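Long-range contacts in tannase (Fusobacterium nucleatum subsp. nucleatum ATCC 25586, PDB 6YQ4), which probably hydrolyses gallotannins, acting as an alpha/beta-hydrolase-type enzyme that also carries a bound magnesium ion: residues Y29-I35 against M49-E55; V143-L148 against A194-I200; I136-A141 against Y184-L188. All blocks are in the same frame, centred on the assembly; numbering follows the deposited sequence.

How the contacts relate
The chain first folds back on itself in contact 1, where 29-35 meets 49-55 and closes the connection between strands 26-36 and 48-54 of an N-terminal beta hairpin. That contact is complete before the other two open. Helix 134-148 then supplies the first segments of both, 136-141 for contact 3 and 143-148 for contact 2. After strand 160-163 and helix 167-177 the chain returns, meeting 136-141 at 184-188 and 143-148 at 194-200, so these two contacts cross. Tyr145 packs on Ile35, Met49 and Ile51, joining the helix to the hairpin. Asp198 forms a long, weak ion pair with Lys140, and Arg144 packs on Leu185 and Leu188.

Contact 1: Y29-I35 against M49-E55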
loop_
_atom_site.group_PDB
_atom_site.type_symbol
_atom_site.label_atom_id
_atom_site.label_comp_id
_atom_site.label_asym_id
_atom_site.label_seq_id
_atom_site.Cartn_x
_atom_site.Cartn_y
_atom_site.Cartn_z
ATOM N N TYR A 29 -26.003 9.552 -8.772
ATOM C CA TYR A 29 -25.146 10.254 -7.827
ATOM C C TYR A 29 -24.856 11.651 -8.362
ATOM O O TYR A 29 -25.094 11.958 -9.535
ATOM C CB TYR A 29 -23.840 9.481 -7.561
ATOM C CG TYR A 29 -23.018 9.232 -8.809
ATOM C CD1 TYR A 29 -21.995 10.102 -9.181
ATOM C CD2 TYR A 29 -23.282 8.140 -9.629
ATOM C CE1 TYR A 29 -21.252 9.880 -10.319
ATOM C CE2 TYR A 29 -22.547 7.914 -10.775
ATOM C CZ TYR A 29 -21.532 8.788 -11.116
ATOM O OH TYR A 29 -20.800 8.568 -12.264
ATOM N N ARG A 30 -24.345 12.501 -7.480
ATOM C CA ARG A 30 -23.925 13.852 -7.830
ATOM C C ARG A 30 -22.405 13.919 -7.789
ATOM O O ARG A 30 -21.795 13.632 -6.753
ATOM C CB ARG A 30 -24.521 14.876 -6.873
ATOM C CG ARG A 30 -25.957 15.153 -7.126
ATOM C CD ARG A 30 -26.487 16.251 -6.207
ATOM N NE ARG A 30 -27.941 16.203 -6.217
ATOM C CZ ARG A 30 -28.726 17.202 -5.846
ATOM N NH1 ARG A 30 -30.043 17.051 -5.913
ATOM N NH2 ARG A 30 -28.189 18.340 -5.412
ATOM N N ALA A 31 -21.806 14.330 -8.899
ATOM C CA ALA A 31 -20.361 14.339 -9.059
ATOM C C ALA A 31 -19.827 15.750 -8.863
ATOM O O ALA A 31 -20.293 16.685 -9.524
ATOM C CB ALA A 31 -19.966 13.818 -10.444
ATOM N N TYR A 32 -18.852 15.894 -7.960
ATOM C CA TYR A 32 -18.109 17.139 -7.743
ATOM C C TYR A 32 -16.665 16.892 -8.186
ATOM O O TYR A 32 -15.823 16.444 -7.413
ATOM C CB TYR A 32 -18.189 17.564 -6.297
ATOM C CG TYR A 32 -19.601 17.644 -5.772
ATOM C CD1 TYR A 32 -20.238 18.880 -5.620
ATOM C CD2 TYR A 32 -20.306 16.488 -5.419
ATOM C CE1 TYR A 32 -21.542 18.964 -5.124
ATOM C CE2 TYR A 32 -21.621 16.568 -4.940
ATOM C CZ TYR A 32 -22.222 17.806 -4.789
ATOM O OH TYR A 32 -23.515 17.880 -4.306
ATOM N N GLU A 33 -16.373 17.190 -9.443
ATOM C CA GLU A 33 -15.165 16.671 -10.055
ATOM C C GLU A 33 -14.021 17.675 -10.002
ATOM O O GLU A 33 -14.226 18.884 -10.150
ATOM C CB GLU A 33 -15.446 16.237 -11.491
ATOM C CG GLU A 33 -16.138 14.885 -11.556
ATOM C CD GLU A 33 -17.149 14.780 -12.687
ATOM O OE1 GLU A 33 -17.710 15.825 -13.106
ATOM O OE2 GLU A 33 -17.394 13.639 -13.141
ATOM N N ASN A 34 -12.827 17.144 -9.744
ATOM C CA ASN A 34 -11.537 17.832 -9.828
ATOM C C ASN A 34 -11.509 19.126 -9.019
ATOM O O ASN A 34 -11.211 20.205 -9.518
ATOM C CB ASN A 34 -11.141 18.050 -11.290
ATOM C CG ASN A 34 -11.241 16.761 -12.101
ATOM O OD1 ASN A 34 -12.204 16.546 -12.845
ATOM N ND2 ASN A 34 -10.276 15.858 -11.893
ATOM N N ILE A 35 -11.782 18.962 -7.732
ATOM C CA ILE A 35 -11.650 20.015 -6.732
ATOM C C ILE A 35 -10.187 20.129 -6.311
ATOM O O ILE A 35 -9.586 19.154 -5.848
ATOM C CB ILE A 35 -12.532 19.705 -5.518
ATOM C CG1 ILE A 35 -14.014 19.789 -5.891
ATOM C CG2 ILE A 35 -12.144 20.609 -4.355
ATOM C CD1 ILE A 35 -14.860 18.750 -5.229
ATOM N N MET A 49 -9.236 16.374 -6.346
ATOM C CA MET A 49 -10.019 15.268 -5.809
ATOM C C MET A 49 -11.445 15.276 -6.355
ATOM O O MET A 49 -12.065 16.334 -6.486
ATOM C CB MET A 49 -10.041 15.338 -4.288
ATOM C CG MET A 49 -11.028 14.424 -3.625
ATOM S SD MET A 49 -10.805 14.467 -1.823
ATOM C CE MET A 49 -10.839 16.235 -1.511
ATOM N N ASN A 50 -11.962 14.083 -6.651
ATOM C CA ASN A 50 -13.340 13.880 -7.082
ATOM C C ASN A 50 -14.168 13.384 -5.908
ATOM O O ASN A 50 -13.773 12.428 -5.228
ATOM C CB ASN A 50 -13.433 12.846 -8.203
ATOM C CG ASN A 50 -12.776 13.301 -9.470
ATOM O OD1 ASN A 50 -12.705 14.491 -9.746
ATOM N ND2 ASN A 50 -12.295 12.349 -10.261
ATOM N N ILE A 51 -15.325 14.000 -5.699
ATOM C CA ILE A 51 -16.244 13.619 -4.633
ATOM C C ILE A 51 -17.568 13.201 -5.259
ATOM O O ILE A 51 -18.151 13.952 -6.048
ATOM C CB ILE A 51 -16.448 14.762 -3.631
ATOM C CG1 ILE A 51 -15.141 15.064 -2.901
ATOM C CG2 ILE A 51 -17.565 14.415 -2.657
ATOM C CD1 ILE A 51 -15.297 16.168 -1.873
ATOM N N TYR A 52 -18.030 12.002 -4.916
ATOM C CA TYR A 52 -19.287 11.458 -5.411
ATOM C C TYR A 52 -20.230 11.207 -4.243
ATOM O O TYR A 52 -19.849 10.567 -3.253
ATOM C CB TYR A 52 -19.044 10.168 -6.177
ATOM C CG TYR A 52 -18.044 10.334 -7.286
ATOM C CD1 TYR A 52 -18.374 11.036 -8.441
ATOM C CD2 TYR A 52 -16.761 9.811 -7.177
ATOM C CE1 TYR A 52 -17.466 11.189 -9.463
ATOM C CE2 TYR A 52 -15.850 9.959 -8.194
ATOM C CZ TYR A 52 -16.210 10.645 -9.337
ATOM O OH TYR A 52 -15.298 10.797 -10.346
ATOM N N ILE A 53 -21.452 11.713 -4.350
ATOM C CA ILE A 53 -22.425 11.560 -3.273
ATOM C C ILE A 53 -23.709 10.945 -3.823
ATOM O O ILE A 53 -24.235 11.426 -4.843
ATOM C CB ILE A 53 -22.706 12.909 -2.602
ATOM C CG1 ILE A 53 -21.390 13.598 -2.247
ATOM C CG2 ILE A 53 -23.637 12.735 -1.385
ATOM C CD1 ILE A 53 -21.585 14.825 -1.377
ATOM N N PRO A 54 -24.249 9.896 -3.196
ATOM C CA PRO A 54 -25.515 9.326 -3.679
ATOM C C PRO A 54 -26.637 10.360 -3.734
ATOM O O PRO A 54 -26.733 11.262 -2.897
ATOM C CB PRO A 54 -25.813 8.219 -2.666
ATOM C CG PRO A 54 -24.458 7.817 -2.154
ATOM C CD PRO A 54 -23.672 9.106 -2.092
ATOM N N GLU A 55 -27.483 10.220 -4.762
ATOM C CA GLU A 55 -28.569 11.164 -4.984
ATOM C C GLU A 55 -29.593 11.123 -3.858
ATOM O O GLU A 55 -30.246 12.135 -3.576
ATOM C CB GLU A 55 -29.218 10.876 -6.349
ATOM C CG GLU A 55 -30.412 11.762 -6.751
ATOM C CD GLU A 55 -30.080 13.242 -6.910
ATOM O OE1 GLU A 55 -28.891 13.607 -6.866
ATOM O OE2 GLU A 55 -31.018 14.049 -7.081
#
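Tyr29-Ile35 and Met49-Pro54 run antiparallel, their axes approaching to 4.5 Å at 169°, as the two arms of a beta hairpin in the antiparallel N-terminal part of the mixed alpha/beta-hydrolase sheet. Arg30 with Ile53 and Tyr32 with Ile51 form hydrogen-bonded pairs, Ala31 with Tyr52 a non-hydrogen-bonded one. Between Tyr32 and Ile35 the register slips by one residue, a beta bulge, and regular pairing resumes at Ile35 with Met49. The side chain of Asn50 fills in at the irregularity: its OD1 accepts Asn34 N at 2.7 Å, nearly in line with the amide C=O, while its ND2 binds Asp88 O. Asn34 ND2 turns instead to Asn48.

The two faces of the hairpin differ. On one, the Tyr32 ring presents its edge to Ile51 O, and CE2 lies 4.0 Å from Ile53 CD1; the phenol OH reaches Pro12 O. Ile51 and Met49 on this face touch Ala112 of strand 110-114, and Ile51 also approaches the magnesium ligand Met153. On the other, Ala31 CB meets the edge of the Tyr52 ring 3.8 Å from CE1. Tyr29 and Tyr52 lie alongside each other with nearly perpendicular planes, and Tyr29 CE1 comes within 3.6 Å of Tyr52 CD1 as both pack on Leu105 of helix 100-106.

Arg30, on the same face as Tyr32, runs extended from CG to NE, and Glu55, just past the end of its strand, bends at its second torsion (63°) to meet it. Arg30 NE donates within the guanidinium plane to the syn side of Glu55 OE1 at 2.8 Å, and NH1 adds a weak bond to OE2.

Contact 2: V143-L148 against A194-I200; sequences VRYLYL and AETRDDI
Ala194 begins the contact by setting its CB 3.7 Å from Leu148 CD1, near the C-terminal end of helix 134-148, while its carbonyl oxygen lies beside the aliphatic chain of Arg144. Thr196 adds a polar and an apolar branch. Its OG1 donates to Arg144 O at 2.9 Å, well to the side of the carbonyl and in addition to the helical bond from Leu148 N, and its CG2 rests on Leu148 CB.

Arg197 then lies across the Tyr147 ring. Its CG sits over the face, 3.7 Å from the centroid in a CH-pi contact, and NE follows above the rim on the CE1 and CZ side. A bend at the third torsion (-135°) turns the guanidinium steeply to the ring, with the planes 74° apart, so the two do not stack; NH2 makes only a weak bond to Tyr147 OH. The CA of Arg197 covers the centre of the Arg144 guanidinium, and its O takes a CA-H...O contact from Arg144.

Asp198 supplies the countercharge. Arg144 NH2 donates to OD2 at 2.8 Å, approaching from above the carboxylate plane, and NE adds a weak second bond, while OD1 is held by Asn180 N. Asp199 places its backbone O at the edge of the Tyr147 ring, 3.0 Å from OH. Ile200 ends the segment with CG2 lying 4.1 Å from Val143 CG2, where both side chains also touch Ile160 of the central sheet.

This irregular connection between helix 185-191 and strand 202-206 is thus fixed by charge as well as shape: Asp198 balances the buried charge of Arg144, and Tyr147, whose side chain is near that of the magnesium ligand Asp150, has Arg197 over one face and a backbone oxygen at its edge.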
loop_
_atom_site.group_PDB
_atom_site.type_symbol
_atom_site.label_atom_id
_atom_site.label_comp_id
_atom_site.label_asym_id
_atom_site.label_seq_id
_atom_site.Cartn_x
_atom_site.Cartn_y
_atom_site.Cartn_z
ATOM N N VAL A 143 -7.563 14.769 3.090
ATOM C CA VAL A 143 -8.303 14.493 4.324
ATOM C C VAL A 143 -8.617 15.786 5.055
ATOM O O VAL A 143 -9.748 16.009 5.512
ATOM C CB VAL A 143 -7.516 13.523 5.230
ATOM C CG1 VAL A 143 -8.208 13.372 6.602
ATOM C CG2 VAL A 143 -7.413 12.182 4.589
ATOM N N ARG A 144 -7.626 16.661 5.182
ATOM C CA ARG A 144 -7.851 17.912 5.891
ATOM C C ARG A 144 -8.955 18.721 5.223
ATOM O O ARG A 144 -9.801 19.313 5.904
ATOM C CB ARG A 144 -6.538 18.692 5.970
ATOM C CG ARG A 144 -5.482 17.928 6.742
ATOM C CD ARG A 144 -4.197 18.693 6.910
ATOM N NE ARG A 144 -3.353 18.112 7.949
ATOM C CZ ARG A 144 -3.180 18.641 9.154
ATOM N NH1 ARG A 144 -3.789 19.771 9.491
ATOM N NH2 ARG A 144 -2.383 18.048 10.019
ATOM N N TYR A 145 -8.976 18.726 3.887
ATOM C CA TYR A 145 -10.077 19.320 3.135
ATOM C C TYR A 145 -11.414 18.697 3.516
ATOM O O TYR A 145 -12.410 19.408 3.694
ATOM C CB TYR A 145 -9.823 19.155 1.633
ATOM C CG TYR A 145 -10.917 19.697 0.747
ATOM C CD1 TYR A 145 -10.814 20.971 0.182
ATOM C CD2 TYR A 145 -12.047 18.933 0.462
ATOM C CE1 TYR A 145 -11.805 21.473 -0.615
ATOM C CE2 TYR A 145 -13.046 19.428 -0.343
ATOM C CZ TYR A 145 -12.921 20.700 -0.884
ATOM O OH TYR A 145 -13.927 21.195 -1.680
ATOM N N LEU A 146 -11.463 17.367 3.621
ATOM C CA LEU A 146 -12.695 16.699 4.039
ATOM C C LEU A 146 -13.161 17.168 5.408
ATOM O O LEU A 146 -14.357 17.415 5.601
ATOM C CB LEU A 146 -12.505 15.191 4.045
ATOM C CG LEU A 146 -12.229 14.580 2.674
ATOM C CD1 LEU A 146 -12.253 13.059 2.785
ATOM C CD2 LEU A 146 -13.240 15.069 1.678
ATOM N N TYR A 147 -12.238 17.294 6.376
ATOM C CA TYR A 147 -12.632 17.740 7.719
ATOM C C TYR A 147 -13.106 19.186 7.712
ATOM O O TYR A 147 -14.127 19.512 8.328
ATOM C CB TYR A 147 -11.470 17.575 8.708
ATOM C CG TYR A 147 -11.370 16.174 9.275
ATOM C CD1 TYR A 147 -12.341 15.682 10.151
ATOM C CD2 TYR A 147 -10.323 15.332 8.917
ATOM C CE1 TYR A 147 -12.259 14.389 10.666
ATOM C CE2 TYR A 147 -10.227 14.038 9.430
ATOM C CZ TYR A 147 -11.197 13.571 10.300
ATOM O OH TYR A 147 -11.090 12.289 10.790
ATOM N N LEU A 148 -12.375 20.066 7.014
ATOM C CA LEU A 148 -12.748 21.476 6.938
ATOM C C LEU A 148 -14.161 21.668 6.406
ATOM O O LEU A 148 -14.862 22.599 6.824
ATOM C CB LEU A 148 -11.744 22.227 6.065
ATOM C CG LEU A 148 -11.924 23.751 6.034
ATOM C CD1 LEU A 148 -10.707 24.491 6.549
ATOM C CD2 LEU A 148 -12.239 24.206 4.627
ATOM N N ALA A 194 -5.506 22.843 4.374
ATOM C CA ALA A 194 -6.368 23.288 5.464
ATOM C C ALA A 194 -5.765 22.882 6.803
ATOM O O ALA A 194 -5.107 21.841 6.920
ATOM C CB ALA A 194 -7.772 22.699 5.319
ATOM N N GLU A 195 -5.985 23.712 7.818
ATOM C CA GLU A 195 -5.373 23.507 9.126
ATOM C C GLU A 195 -6.389 22.854 10.057
ATOM O O GLU A 195 -6.904 23.453 10.995
ATOM C CB GLU A 195 -4.833 24.829 9.664
ATOM C CG GLU A 195 -3.527 25.231 8.952
ATOM C CD GLU A 195 -3.218 26.719 9.022
ATOM O OE1 GLU A 195 -2.187 27.149 8.457
ATOM O OE2 GLU A 195 -4.002 27.461 9.645
ATOM N N THR A 196 -6.680 21.582 9.749
ATOM C CA THR A 196 -7.705 20.819 10.445
ATOM C C THR A 196 -7.058 19.587 11.031
ATOM O O THR A 196 -6.469 19.650 12.125
ATOM C CB THR A 196 -8.882 20.519 9.502
ATOM O OG1 THR A 196 -8.446 19.682 8.435
ATOM C CG2 THR A 196 -9.431 21.778 8.919
ATOM N N ARG A 197 -7.125 18.431 10.356
ATOM C CA ARG A 197 -6.515 17.194 10.838
ATOM C C ARG A 197 -6.531 16.156 9.724
ATOM O O ARG A 197 -7.269 16.288 8.739
ATOM C CB ARG A 197 -7.229 16.656 12.079
ATOM C CG ARG A 197 -8.716 16.388 11.920
ATOM C CD ARG A 197 -9.289 15.966 13.266
ATOM N NE ARG A 197 -10.180 14.813 13.168
ATOM C CZ ARG A 197 -10.741 14.201 14.209
ATOM N NH1 ARG A 197 -10.514 14.650 15.437
ATOM N NH2 ARG A 197 -11.532 13.146 14.023
ATOM N N ASP A 198 -5.698 15.114 9.892
ATOM C CA ASP A 198 -5.535 14.106 8.852
ATOM C C ASP A 198 -5.615 12.666 9.362
ATOM O O ASP A 198 -5.345 11.731 8.593
ATOM C CB ASP A 198 -4.218 14.340 8.090
ATOM C CG ASP A 198 -3.017 14.460 9.013
ATOM O OD1 ASP A 198 -2.798 13.520 9.804
ATOM O OD2 ASP A 198 -2.281 15.476 8.934
ATOM N N ASP A 199 -6.014 12.443 10.613
ATOM C CA ASP A 199 -6.225 11.076 11.077
ATOM C C ASP A 199 -7.468 10.491 10.411
ATOM O O ASP A 199 -8.406 11.218 10.070
ATOM C CB ASP A 199 -6.358 11.041 12.599
ATOM C CG ASP A 199 -7.582 11.775 13.089
ATOM O OD1 ASP A 199 -7.660 13.005 12.875
ATOM O OD2 ASP A 199 -8.470 11.119 13.676
ATOM N N ILE A 200 -7.470 9.168 10.203
ATOM C CA ILE A 200 -8.568 8.518 9.495
ATOM C C ILE A 200 -9.177 7.419 10.361
ATOM O O ILE A 200 -8.648 7.048 11.404
ATOM C CB ILE A 200 -8.153 7.962 8.116
ATOM C CG1 ILE A 200 -7.056 6.922 8.239
ATOM C CG2 ILE A 200 -7.679 9.073 7.216
ATOM C CD1 ILE A 200 -6.912 6.116 7.013
#

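Contact 3: I136-A141 against Y184-L188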
loop_
_atom_site.group_PDB
_atom_site.type_symbol
_atom_site.label_atom_id
_atom_site.label_comp_id
_atom_site.label_asym_id
_atom_site.label_seq_id
_atom_site.Cartn_x
_atom_site.Cartn_y
_atom_site.Cartn_z
ATOM N N ILE A 136 2.283 11.246 0.288
ATOM C CA ILE A 136 1.620 11.120 1.583
ATOM C C ILE A 136 1.128 12.490 2.032
ATOM O O ILE A 136 0.066 12.605 2.651
ATOM C CB ILE A 136 2.519 10.419 2.638
ATOM C CG1 ILE A 136 1.747 10.240 3.949
ATOM C CG2 ILE A 136 3.822 11.159 2.926
ATOM C CD1 ILE A 136 0.505 9.405 3.767
ATOM N N VAL A 137 1.833 13.554 1.645
ATOM C CA VAL A 137 1.386 14.899 1.980
ATOM C C VAL A 137 0.097 15.235 1.243
ATOM O O VAL A 137 -0.819 15.845 1.811
ATOM C CB VAL A 137 2.501 15.911 1.679
ATOM C CG1 VAL A 137 1.939 17.348 1.680
ATOM C CG2 VAL A 137 3.635 15.746 2.683
ATOM N N ASP A 138 -0.025 14.803 -0.014
ATOM C CA ASP A 138 -1.236 15.102 -0.773
ATOM C C ASP A 138 -2.448 14.407 -0.160
ATOM O O ASP A 138 -3.503 15.029 0.018
ATOM C CB ASP A 138 -1.056 14.708 -2.248
ATOM C CG ASP A 138 -0.082 15.645 -3.013
ATOM O OD1 ASP A 138 0.450 15.245 -4.073
ATOM O OD2 ASP A 138 0.158 16.786 -2.567
ATOM N N LEU A 139 -2.302 13.125 0.211
ATOM C CA LEU A 139 -3.402 12.385 0.825
ATOM C C LEU A 139 -3.817 13.005 2.156
ATOM O O LEU A 139 -5.015 13.106 2.451
ATOM C CB LEU A 139 -3.005 10.914 1.028
ATOM C CG LEU A 139 -2.797 10.068 -0.229
ATOM C CD1 LEU A 139 -2.916 8.585 0.064
ATOM C CD2 LEU A 139 -3.770 10.477 -1.338
ATOM N N LYS A 140 -2.840 13.403 2.987
ATOM C CA LYS A 140 -3.158 14.100 4.232
ATOM C C LYS A 140 -3.914 15.390 3.953
ATOM O O LYS A 140 -4.941 15.670 4.578
ATOM C CB LYS A 140 -1.869 14.386 5.016
ATOM C CG LYS A 140 -1.251 13.140 5.656
ATOM C CD LYS A 140 0.158 13.390 6.187
ATOM C CE LYS A 140 0.648 12.155 6.934
ATOM N NZ LYS A 140 -0.096 11.941 8.237
ATOM N N ALA A 141 -3.436 16.161 2.976
ATOM C CA ALA A 141 -4.049 17.432 2.620
ATOM C C ALA A 141 -5.478 17.265 2.131
ATOM O O ALA A 141 -6.318 18.137 2.377
ATOM C CB ALA A 141 -3.205 18.108 1.551
ATOM N N TYR A 184 4.961 16.136 8.975
ATOM C CA TYR A 184 4.352 16.459 7.703
ATOM C C TYR A 184 3.890 17.910 7.602
ATOM O O TYR A 184 3.681 18.403 6.483
ATOM C CB TYR A 184 3.181 15.512 7.466
ATOM C CG TYR A 184 3.573 14.061 7.541
ATOM C CD1 TYR A 184 4.029 13.393 6.423
ATOM C CD2 TYR A 184 3.479 13.350 8.732
ATOM C CE1 TYR A 184 4.393 12.059 6.485
ATOM C CE2 TYR A 184 3.839 12.023 8.804
ATOM C CZ TYR A 184 4.284 11.379 7.683
ATOM O OH TYR A 184 4.643 10.048 7.756
ATOM N N LEU A 185 3.747 18.604 8.735
ATOM C CA LEU A 185 3.181 19.953 8.727
ATOM C C LEU A 185 3.978 20.949 7.889
ATOM O O LEU A 185 3.350 21.697 7.121
ATOM C CB LEU A 185 3.018 20.461 10.165
ATOM C CG LEU A 185 2.439 19.533 11.226
ATOM C CD1 LEU A 185 2.194 20.339 12.493
ATOM C CD2 LEU A 185 1.149 18.875 10.745
ATOM N N PRO A 186 5.317 21.034 7.975
ATOM C CA PRO A 186 6.024 22.004 7.105
ATOM C C PRO A 186 5.749 21.797 5.622
ATOM O O PRO A 186 5.772 22.765 4.849
ATOM C CB PRO A 186 7.509 21.786 7.442
ATOM C CG PRO A 186 7.505 21.223 8.840
ATOM C CD PRO A 186 6.252 20.346 8.890
ATOM N N TYR A 187 5.463 20.567 5.193
ATOM C CA TYR A 187 5.074 20.383 3.803
ATOM C C TYR A 187 3.620 20.775 3.570
ATOM O O TYR A 187 3.279 21.256 2.481
ATOM C CB TYR A 187 5.301 18.939 3.367
ATOM C CG TYR A 187 6.737 18.468 3.420
ATOM C CD1 TYR A 187 7.259 17.893 4.580
ATOM C CD2 TYR A 187 7.569 18.557 2.290
ATOM C CE1 TYR A 187 8.560 17.429 4.627
ATOM C CE2 TYR A 187 8.880 18.095 2.327
ATOM C CZ TYR A 187 9.366 17.535 3.507
ATOM O OH TYR A 187 10.658 17.077 3.586
ATOM N N LEU A 188 2.755 20.571 4.570
ATOM C CA LEU A 188 1.353 20.967 4.442
ATOM C C LEU A 188 1.215 22.484 4.491
ATOM O O LEU A 188 0.408 23.070 3.754
ATOM C CB LEU A 188 0.522 20.303 5.546
ATOM C CG LEU A 188 0.428 18.771 5.507
ATOM C CD1 LEU A 188 0.162 18.183 6.869
ATOM C CD2 LEU A 188 -0.647 18.321 4.528
#
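Ile136 opens the contact by bringing its CG2 branch 3.7 Å from Tyr184 CE1, in an oblique approach that leaves the middle of the ring to another residue. Here helix 134-148 packs against helix 185-191 and the preceding Tyr184, two helices of the alpha/beta-hydrolase fold, with Leu174 of helix 167-177 touching both Ile136 and Tyr184. Val137 meets the other helix with both methyls: CG2 meets Tyr187 CB at 3.7 Å and lies farther off at the edge of the Tyr184 ring, while CG1 lies 4.0 Å from Leu188 CD2, the two side chains passing in opposite directions.

Lys140 carries the central interaction. Its chain crosses the Tyr184 side chain at about a right angle, with CE poised over the middle of the ring, 3.4 Å from the centroid in a CH-pi contact. The last torsion bends (-70°), keeping NZ over the same face, 4.2 Å from the centroid in a cation-pi contact, while letting it bond Ser178 OG. Ala141 completes the series: its CB lies 3.9 Å from Leu188 CD2, a methyl that also rests against Val137 O and Ala141 N.

The phenol OH of Tyr184 bonds Met420 O, so the ring is held at its far end as well as across its face. Within this otherwise apolar helix interface, the charge of Lys140 is probably eased by the hydrogen bond to Ser178 OG and the Tyr184 face, with only a long, weak ion pair to Asp198.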